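Local coordinates for aspartate--tRNA(Asp/Asn) ligase (Sulfolobus tokodaii, PDB 1WYD), which probably attaches L-aspartate to both tRNA(Asp) and tRNA(Asn), first activating the amino acid with ATP and then passing it to the acceptor end, at residues K135-S138 and L139-A143; Q186-Q189 and L190-L194; A233-N236 and D237-L241; F397-L401 and A402-V406. All blocks are in the same frame, centred on the assembly; numbering follows the deposited sequence.

Overall arrangement
All four contacts lie in the class II synthetase catalytic region and follow one another along the chain. Interaction 1 is on helix 128-150, interaction 2 where a loop enters helix 189-199, interaction 3 at the start of helix 235-256, and interaction 4 where strand 394-400 of the eight-stranded mixed sheet turns into helix 401-409. Interaction 4 touches the other three: its helix packs against interaction 1 (centres 12 Å apart), the Phe397 carbonyl takes a weak hydrogen bond from Lys192 of interaction 2, and the Phe397 ring touches Val238 of interaction 3. Interactions 1 to 3 also reach the second subunit, so elements near the predicted active site are close to the dimer interface.

Interaction 1 (K135-S138 and L139-A143); sequences KIQS and LALKA
Gln137 and Leu141 stand one turn apart on helix 128-150. Their chains meet loosely, Gln137 CG lying 4.4 Å from Leu141 CD1. Leu141 turns its CG anti to its own carbonyl carbon (chi1 -67°), which brings the branch point back over the preceding turn, with Leu141 CG 3.4 Å from Gln137 O. Round the helix from there, the Ala140 methyl rests on the turn before it, Ala140 CB lying 3.3 Å from Ile136 O.

Ser138 and Lys142, also one turn apart, meet through backbone oxygen and side-chain carbon: Lys142 CB lies 3.6 Å from Ser138 O, while the bent lysine chain carries NZ to a salt bridge with Glu256. Ser138 OG bonds to the backbone N of Glu155 of the second subunit.

The i to i+4 backbone bonds run alongside: Leu139 N gives to Lys135 O at 3.3 Å, and Lys142 N to Ser138 O at 3.2 Å. Backbone bonds thus hold the turn, side-chain bases rest on its carbonyl oxygens with little side-chain to side-chain contact, and polar ends tie this helix, probably the class II motif 1 helix at the dimer interface, to the second subunit and helix 235-256.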
loop_
_atom_site.group_PDB
_atom_site.type_symbol
_atom_site.label_atom_id
_atom_site.label_comp_id
_atom_site.label_asym_id
_atom_site.label_seq_id
_atom_site.Cartn_x
_atom_site.Cartn_y
_atom_site.Cartn_z
ATOM N N LYS B 135 7.187 -4.425 13.377
ATOM C CA LYS B 135 6.013 -3.886 14.073
ATOM C C LYS B 135 5.858 -2.371 13.973
ATOM O O LYS B 135 4.762 -1.883 13.727
ATOM C CB LYS B 135 5.972 -4.377 15.513
ATOM C CG LYS B 135 5.498 -5.812 15.587
ATOM C CD LYS B 135 5.375 -6.367 17.018
ATOM C CE LYS B 135 6.693 -6.812 17.568
ATOM N NZ LYS B 135 6.515 -7.617 18.845
ATOM N N ILE B 136 6.958 -1.637 14.099
ATOM C CA ILE B 136 6.918 -0.169 14.104
ATOM C C ILE B 136 6.562 0.380 12.735
ATOM O O ILE B 136 5.839 1.394 12.636
ATOM C CB ILE B 136 8.272 0.415 14.596
ATOM C CG1 ILE B 136 8.358 0.321 16.121
ATOM C CG2 ILE B 136 8.500 1.867 14.148
ATOM C CD1 ILE B 136 9.740 0.684 16.670
ATOM N N GLN B 137 7.119 -0.245 11.688
ATOM C CA GLN B 137 6.810 0.126 10.336
ATOM C C GLN B 137 5.307 0.062 10.095
ATOM O O GLN B 137 4.759 0.935 9.452
ATOM C CB GLN B 137 7.541 -0.808 9.332
ATOM C CG GLN B 137 7.518 -0.265 7.916
ATOM C CD GLN B 137 8.342 -1.077 6.889
ATOM O OE1 GLN B 137 7.876 -2.074 6.353
ATOM N NE2 GLN B 137 9.524 -0.597 6.583
ATOM N N SER B 138 4.641 -0.961 10.627
ATOM C CA SER B 138 3.238 -1.193 10.337
ATOM C C SER B 138 2.375 -0.130 11.008
ATOM O O SER B 138 1.379 0.368 10.434
ATOM C CB SER B 138 2.812 -2.588 10.824
ATOM O OG SER B 138 1.408 -2.786 10.625
ATOM N N LEU B 139 2.801 0.231 12.212
ATOM C CA LEU B 139 2.167 1.261 13.010
ATOM C C LEU B 139 2.464 2.581 12.359
ATOM O O LEU B 139 1.673 3.519 12.464
ATOM C CB LEU B 139 2.804 1.239 14.401
ATOM C CG LEU B 139 2.101 0.850 15.702
ATOM C CD1 LEU B 139 0.888 -0.104 15.564
ATOM C CD2 LEU B 139 3.161 0.351 16.757
ATOM N N ALA B 140 3.622 2.696 11.699
ATOM C CA ALA B 140 3.940 3.977 11.110
ATOM C C ALA B 140 3.045 4.244 9.896
ATOM O O ALA B 140 2.727 5.386 9.580
ATOM C CB ALA B 140 5.381 4.035 10.737
ATOM N N LEU B 141 2.648 3.184 9.220
ATOM C CA LEU B 141 1.848 3.347 8.020
ATOM C C LEU B 141 0.390 3.673 8.379
ATOM O O LEU B 141 -0.286 4.489 7.709
ATOM C CB LEU B 141 1.956 2.092 7.127
ATOM C CG LEU B 141 3.358 1.854 6.499
ATOM C CD1 LEU B 141 3.547 0.384 6.131
ATOM C CD2 LEU B 141 3.606 2.724 5.270
ATOM N N LYS B 142 -0.075 3.003 9.426
ATOM C CA LYS B 142 -1.397 3.204 9.976
ATOM C C LYS B 142 -1.532 4.688 10.358
ATOM O O LYS B 142 -2.480 5.343 9.946
ATOM C CB LYS B 142 -1.599 2.262 11.191
ATOM C CG LYS B 142 -3.035 2.116 11.639
ATOM C CD LYS B 142 -3.187 2.005 13.169
ATOM C CE LYS B 142 -2.415 3.125 13.906
ATOM N NZ LYS B 142 -2.989 3.508 15.234
ATOM N N ALA B 143 -0.543 5.223 11.066
ATOM C CA ALA B 143 -0.630 6.595 11.583
ATOM C C ALA B 143 -0.550 7.572 10.445
ATOM O O ALA B 143 -1.128 8.674 10.519
ATOM C CB ALA B 143 0.476 6.902 12.601
#

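Interaction 2 (Q186-Q189 and L190-L194); sequences QSPQ and LYKEL
Gln189 and Glu193 are joined by a side-chain hydrogen bond across one helical turn: Gln189 NE2 gives to Glu193 OE2 at 2.8 Å, nearly straight at 164°. The acceptor lies close to the amide plane, yet the donor comes from above the carboxylate, the two planes being 74° apart. Gln189 bends back toward the glutamate at chi2 (56°), and Glu193 OE1 is held separately by His394. A water gives to Gln189 OE1 (3.0 Å) and accepts from Lys192 NZ (3.1 Å), bridging the two side chains; that ammonium also forms a salt bridge with Asp227. An alanine in place of Gln189 would probably leave Glu193 OE2 without this donor and the water without its partner at the amide oxygen.

Capping and backbone bonds start the helix. Ser187 OG takes a capping bond from Gln189 N at 2.9 Å, Pro188 O receives Lys192 N at 3.2 Å, and Gln189 O receives Glu193 N at 3.3 Å.

Apolar contact comes from Pro188 CG, which lies 3.9 Å from Lys192 CD on the extended lysine chain. Residues 189-192 form the predicted aspartate-recognition region, and the Gln189 side chain is close to Arg359, a predicted L-aspartate-binding residue: this is a capped helix start set into the predicted aspartate pocket of the class II synthetase fold.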
loop_
_atom_site.group_PDB
_atom_site.type_symbol
_atom_site.label_atom_id
_atom_site.label_comp_id
_atom_site.label_asym_id
_atom_site.label_seq_id
_atom_site.Cartn_x
_atom_site.Cartn_y
_atom_site.Cartn_z
ATOM N N GLN B 186 10.132 5.548 -10.911
ATOM C CA GLN B 186 10.881 5.915 -9.687
ATOM C C GLN B 186 10.017 6.637 -8.661
ATOM O O GLN B 186 10.461 6.924 -7.556
ATOM C CB GLN B 186 12.121 6.751 -10.006
ATOM C CG GLN B 186 11.785 8.185 -10.370
ATOM C CD GLN B 186 13.003 9.050 -10.503
ATOM O OE1 GLN B 186 13.946 8.931 -9.724
ATOM N NE2 GLN B 186 13.003 9.915 -11.505
ATOM N N SER B 187 8.794 6.973 -9.024
ATOM C CA SER B 187 7.961 7.737 -8.117
ATOM C C SER B 187 6.632 7.849 -8.819
ATOM O O SER B 187 6.602 7.682 -10.029
ATOM C CB SER B 187 8.590 9.098 -7.872
ATOM O OG SER B 187 7.897 10.136 -8.540
ATOM N N PRO B 188 5.531 8.066 -8.111
ATOM C CA PRO B 188 4.252 8.212 -8.800
ATOM C C PRO B 188 4.055 9.612 -9.401
ATOM O O PRO B 188 2.985 9.833 -10.013
ATOM C CB PRO B 188 3.232 7.921 -7.703
ATOM C CG PRO B 188 3.914 8.246 -6.464
ATOM C CD PRO B 188 5.383 8.190 -6.654
ATOM N N GLN B 189 5.074 10.490 -9.262
ATOM C CA GLN B 189 5.030 11.927 -9.602
ATOM C C GLN B 189 3.929 12.417 -10.553
ATOM O O GLN B 189 3.027 13.150 -10.125
ATOM C CB GLN B 189 6.391 12.437 -10.088
ATOM C CG GLN B 189 6.499 13.962 -10.106
ATOM C CD GLN B 189 6.192 14.575 -8.733
ATOM O OE1 GLN B 189 6.812 14.186 -7.745
ATOM N NE2 GLN B 189 5.232 15.520 -8.668
ATOM N N LEU B 190 4.031 12.080 -11.829
ATOM C CA LEU B 190 3.076 12.555 -12.810
ATOM C C LEU B 190 1.660 12.093 -12.497
ATOM O O LEU B 190 0.721 12.885 -12.591
ATOM C CB LEU B 190 3.461 12.083 -14.238
ATOM C CG LEU B 190 2.366 12.209 -15.321
ATOM C CD1 LEU B 190 2.071 13.679 -15.669
ATOM C CD2 LEU B 190 2.740 11.431 -16.606
ATOM N N TYR B 191 1.512 10.830 -12.095
ATOM C CA TYR B 191 0.192 10.243 -11.911
ATOM C C TYR B 191 -0.569 10.818 -10.720
ATOM O O TYR B 191 -1.799 10.984 -10.802
ATOM C CB TYR B 191 0.283 8.735 -11.877
ATOM C CG TYR B 191 0.718 8.178 -13.244
ATOM C CD1 TYR B 191 2.065 7.889 -13.505
ATOM C CD2 TYR B 191 -0.205 8.000 -14.279
ATOM C CE1 TYR B 191 2.482 7.394 -14.755
ATOM C CE2 TYR B 191 0.196 7.514 -15.532
ATOM C CZ TYR B 191 1.548 7.218 -15.760
ATOM O OH TYR B 191 1.970 6.744 -16.987
ATOM N N LYS B 192 0.147 11.162 -9.652
ATOM C CA LYS B 192 -0.506 11.664 -8.449
ATOM C C LYS B 192 -0.912 13.111 -8.674
ATOM O O LYS B 192 -1.948 13.552 -8.186
ATOM C CB LYS B 192 0.368 11.467 -7.190
ATOM C CG LYS B 192 1.635 12.261 -7.166
ATOM C CD LYS B 192 2.532 11.869 -6.009
ATOM C CE LYS B 192 3.655 12.911 -5.872
ATOM N NZ LYS B 192 4.604 12.652 -4.787
ATOM N N GLU B 193 -0.132 13.836 -9.477
ATOM C CA GLU B 193 -0.539 15.176 -9.898
ATOM C C GLU B 193 -1.833 15.074 -10.668
ATOM O O GLU B 193 -2.771 15.827 -10.409
ATOM C CB GLU B 193 0.528 15.841 -10.755
ATOM C CG GLU B 193 1.858 16.033 -10.036
ATOM C CD GLU B 193 2.746 17.074 -10.703
ATOM O OE1 GLU B 193 2.245 18.172 -11.050
ATOM O OE2 GLU B 193 3.965 16.816 -10.847
ATOM N N LEU B 194 -1.879 14.119 -11.601
ATOM C CA LEU B 194 -3.051 13.879 -12.416
ATOM C C LEU B 194 -4.274 13.580 -11.567
ATOM O O LEU B 194 -5.358 14.131 -11.824
ATOM C CB LEU B 194 -2.825 12.702 -13.403
ATOM C CG LEU B 194 -1.787 12.934 -14.517
ATOM C CD1 LEU B 194 -1.969 11.920 -15.618
ATOM C CD2 LEU B 194 -1.831 14.354 -15.078
HETATM O O HOH W 1 6.922 14.658 -4.746
#

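Interaction 3 (A233-N236 and D237-L241); sequences ADYN and DVMQL
From Asp234 the backbone turns straight into helix 235-256, with Met239 N giving to Tyr235 O at 3.0 Å and Gln240 N to Asn236 O at 3.1 Å. Asp234, at the N-cap, and Asp237 cross their side chains at about a right angle and exchange bonds. Asp237 N gives to Asp234 OD1 at 3.2 Å, met nearly on the line of the C-O bond; in return Asp234 N gives to Asp237 OD1 at 3.0 Å, on the anti side of the carboxylate. This reciprocal pair is a capping box, here opening the helix that follows strand 222-231 of the catalytic sheet. The same Asp234 OD1 takes a weak bond from Asn236 N.

The price is a close approach of like charges, Asp234 OD1 to Asp237 OD1 at 3.4 Å, which the backbone N-H groups and the positive end of the helix dipole would be expected to ease. An alanine in place of Asp237 is likely to leave Asp234 N without its side-chain acceptor and the capping box with one of its two bonds.

Farther round, Met239 lies beside Tyr235, pointing the same way. A bend at chi3 (-79°) lays its methyl over one ring face in a CH-pi contact, CE being 4.2 Å from the ring centroid. The Tyr235 hydroxyl bonds to Asp321, while Met239 also packs on Phe318, Val320 and Phe344.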
loop_
_atom_site.group_PDB
_atom_site.type_symbol
_atom_site.label_atom_id
_atom_site.label_comp_id
_atom_site.label_asym_id
_atom_site.label_seq_id
_atom_site.Cartn_x
_atom_site.Cartn_y
_atom_site.Cartn_z
ATOM N N ALA B 233 -3.087 24.060 -2.921
ATOM C CA ALA B 233 -2.170 24.000 -1.818
ATOM C C ALA B 233 -0.864 24.334 -2.460
ATOM O O ALA B 233 -0.648 23.972 -3.643
ATOM C CB ALA B 233 -2.133 22.589 -1.242
ATOM N N ASP B 234 0.004 25.032 -1.718
ATOM C CA ASP B 234 1.387 25.193 -2.138
ATOM C C ASP B 234 2.262 24.487 -1.148
ATOM O O ASP B 234 1.744 23.763 -0.291
ATOM C CB ASP B 234 1.783 26.648 -2.273
ATOM C CG ASP B 234 1.754 27.414 -0.934
ATOM O OD1 ASP B 234 1.737 26.799 0.159
ATOM O OD2 ASP B 234 1.743 28.667 -0.916
ATOM N N TYR B 235 3.571 24.724 -1.233
ATOM C CA TYR B 235 4.515 23.972 -0.428
ATOM C C TYR B 235 4.453 24.268 1.062
ATOM O O TYR B 235 4.728 23.383 1.874
ATOM C CB TYR B 235 5.938 24.073 -0.979
ATOM C CG TYR B 235 6.680 25.375 -0.730
ATOM C CD1 TYR B 235 8.053 25.361 -0.528
ATOM C CD2 TYR B 235 6.018 26.621 -0.723
ATOM C CE1 TYR B 235 8.763 26.534 -0.330
ATOM C CE2 TYR B 235 6.702 27.803 -0.519
ATOM C CZ TYR B 235 8.091 27.749 -0.322
ATOM O OH TYR B 235 8.815 28.891 -0.124
ATOM N N ASN B 236 4.053 25.477 1.446
ATOM C CA ASN B 236 3.868 25.746 2.863
ATOM C C ASN B 236 2.714 24.926 3.423
ATOM O O ASN B 236 2.805 24.389 4.527
ATOM C CB ASN B 236 3.736 27.251 3.135
ATOM C CG ASN B 236 5.009 28.055 2.733
ATOM O OD1 ASN B 236 4.925 29.049 2.022
ATOM N ND2 ASN B 236 6.159 27.635 3.208
ATOM N N ASP B 237 1.642 24.766 2.643
ATOM C CA ASP B 237 0.489 23.971 3.104
ATOM C C ASP B 237 0.812 22.508 3.392
ATOM O O ASP B 237 0.391 21.953 4.420
ATOM C CB ASP B 237 -0.643 24.003 2.086
ATOM C CG ASP B 237 -1.254 25.357 1.948
ATOM O OD1 ASP B 237 -1.414 25.811 0.783
ATOM O OD2 ASP B 237 -1.592 26.038 2.955
ATOM N N VAL B 238 1.532 21.888 2.450
ATOM C CA VAL B 238 1.893 20.491 2.560
ATOM C C VAL B 238 2.956 20.262 3.646
ATOM O O VAL B 238 2.905 19.267 4.395
ATOM C CB VAL B 238 2.265 19.851 1.166
ATOM C CG1 VAL B 238 1.052 19.896 0.232
ATOM C CG2 VAL B 238 3.435 20.521 0.518
ATOM N N MET B 239 3.893 21.192 3.759
ATOM C CA MET B 239 4.831 21.137 4.884
ATOM C C MET B 239 4.087 21.084 6.239
ATOM O O MET B 239 4.417 20.257 7.099
ATOM C CB MET B 239 5.866 22.265 4.813
ATOM C CG MET B 239 6.996 21.951 3.898
ATOM S SD MET B 239 8.411 23.055 4.075
ATOM C CE MET B 239 7.862 24.540 3.126
ATOM N N GLN B 240 3.038 21.890 6.389
ATOM C CA GLN B 240 2.178 21.820 7.583
ATOM C C GLN B 240 1.339 20.547 7.714
ATOM O O GLN B 240 0.990 20.126 8.820
ATOM C CB GLN B 240 1.228 22.997 7.603
ATOM C CG GLN B 240 1.774 24.160 8.335
ATOM C CD GLN B 240 0.832 25.340 8.242
ATOM O OE1 GLN B 240 -0.401 25.179 8.355
ATOM N NE2 GLN B 240 1.393 26.525 8.003
ATOM N N LEU B 241 0.955 19.970 6.580
ATOM C CA LEU B 241 0.280 18.673 6.596
ATOM C C LEU B 241 1.262 17.620 7.121
ATOM O O LEU B 241 0.922 16.812 8.001
ATOM C CB LEU B 241 -0.182 18.320 5.184
ATOM C CG LEU B 241 -1.356 17.385 4.891
ATOM C CD1 LEU B 241 -0.976 16.566 3.668
ATOM C CD2 LEU B 241 -1.744 16.472 6.034
#

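Interaction 4 (F397-L401 and A402-V406); sequences FGMGL and ARLMV
Met399 and Leu404 meet where the class II motif 3 strand runs into its helix, the two short axes standing at 64° and coming within 6.8 Å. The methionine sits with CG anti to its backbone N (chi1 160°) and then bends at chi3, so that its sulfur and methyl both lie against one leucine branch: Met399 CE is 4.0 Å and Met399 SD 4.1 Å from Leu404 CD2.

The next bump is Leu401. Its CD1 points loosely between Leu404 and Met405, 4.3 Å from Leu404 CD2 and equally far from Met405 CG. Leu401 also packs on Ile224 and Met226 of strand 222-231 and on Gln137 of helix 128-150.

Gly400, the N-cap, puts no side chain on the face from which Arg403 rises. The arginine bends at chi2 and leads away; its NH1 bonds to Glu352 O, and NE forms a salt bridge with the sulfonate of a bound buffer molecule, consistent with an anion pocket in the predicted ATP site formed in part by residues 400-403. The turn is closed by Leu404 N, which gives to Gly400 O at 2.9 Å, nearly along the C=O axis.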
loop_
_atom_site.group_PDB
_atom_site.type_symbol
_atom_site.label_atom_id
_atom_site.label_comp_id
_atom_site.label_asym_id
_atom_site.label_seq_id
_atom_site.Cartn_x
_atom_site.Cartn_y
_atom_site.Cartn_z
ATOM N N PHE B 397 4.477 15.918 -1.805
ATOM C CA PHE B 397 5.760 15.411 -1.335
ATOM C C PHE B 397 5.849 13.879 -1.408
ATOM O O PHE B 397 4.857 13.167 -1.614
ATOM C CB PHE B 397 6.018 15.864 0.114
ATOM C CG PHE B 397 5.074 15.250 1.125
ATOM C CD1 PHE B 397 4.082 16.029 1.726
ATOM C CD2 PHE B 397 5.212 13.926 1.511
ATOM C CE1 PHE B 397 3.219 15.477 2.652
ATOM C CE2 PHE B 397 4.357 13.349 2.408
ATOM C CZ PHE B 397 3.358 14.117 2.995
ATOM N N GLY B 398 7.068 13.398 -1.227
ATOM C CA GLY B 398 7.354 11.980 -1.146
ATOM C C GLY B 398 8.324 11.830 0.008
ATOM O O GLY B 398 9.280 12.637 0.155
ATOM N N MET B 399 8.011 10.844 0.856
ATOM C CA MET B 399 8.834 10.425 1.965
ATOM C C MET B 399 9.219 8.952 1.775
ATOM O O MET B 399 8.377 8.125 1.429
ATOM C CB MET B 399 8.032 10.567 3.231
ATOM C CG MET B 399 8.509 9.756 4.419
ATOM S SD MET B 399 7.874 10.627 6.012
ATOM C CE MET B 399 6.232 10.216 5.981
ATOM N N GLY B 400 10.472 8.629 2.087
ATOM C CA GLY B 400 10.921 7.271 2.019
ATOM C C GLY B 400 10.587 6.557 3.286
ATOM O O GLY B 400 11.029 6.975 4.341
ATOM N N LEU B 401 9.837 5.458 3.187
ATOM C CA LEU B 401 9.524 4.689 4.345
ATOM C C LEU B 401 10.767 4.271 5.138
ATOM O O LEU B 401 10.894 4.580 6.334
ATOM C CB LEU B 401 8.606 3.521 4.006
ATOM C CG LEU B 401 8.165 2.561 5.120
ATOM C CD1 LEU B 401 7.489 3.331 6.348
ATOM C CD2 LEU B 401 7.230 1.485 4.579
ATOM N N ALA B 402 11.714 3.626 4.507
ATOM C CA ALA B 402 12.792 3.096 5.303
ATOM C C ALA B 402 13.707 4.191 5.883
ATOM O O ALA B 402 14.305 3.983 6.946
ATOM C CB ALA B 402 13.571 2.080 4.539
ATOM N N ARG B 403 13.815 5.331 5.188
ATOM C CA ARG B 403 14.532 6.448 5.739
ATOM C C ARG B 403 13.778 6.962 6.974
ATOM O O ARG B 403 14.396 7.228 7.996
ATOM C CB ARG B 403 14.682 7.557 4.712
ATOM C CG ARG B 403 16.006 7.593 4.076
ATOM C CD ARG B 403 15.881 7.915 2.639
ATOM N NE ARG B 403 17.128 7.739 1.908
ATOM C CZ ARG B 403 17.957 8.739 1.661
ATOM N NH1 ARG B 403 17.678 9.968 2.122
ATOM N NH2 ARG B 403 19.066 8.525 0.982
ATOM N N LEU B 404 12.447 7.063 6.887
ATOM C CA LEU B 404 11.605 7.482 8.029
ATOM C C LEU B 404 11.805 6.492 9.146
ATOM O O LEU B 404 11.770 6.846 10.305
ATOM C CB LEU B 404 10.118 7.533 7.659
ATOM C CG LEU B 404 9.063 7.514 8.778
ATOM C CD1 LEU B 404 9.068 8.845 9.667
ATOM C CD2 LEU B 404 7.669 7.221 8.203
ATOM N N MET B 405 12.082 5.241 8.796
ATOM C CA MET B 405 12.285 4.271 9.857
ATOM C C MET B 405 13.531 4.527 10.753
ATOM O O MET B 405 13.505 4.187 11.941
ATOM C CB MET B 405 12.241 2.870 9.302
ATOM C CG MET B 405 10.828 2.455 8.931
ATOM S SD MET B 405 9.798 2.085 10.396
ATOM C CE MET B 405 10.674 0.851 11.258
ATOM N N VAL B 406 14.581 5.143 10.182
ATOM C CA VAL B 406 15.770 5.543 10.935
ATOM C C VAL B 406 15.394 6.501 12.063
ATOM O O VAL B 406 15.865 6.367 13.206
ATOM C CB VAL B 406 16.785 6.257 10.049
ATOM C CG1 VAL B 406 17.940 6.804 10.877
ATOM C CG2 VAL B 406 17.301 5.312 8.948
#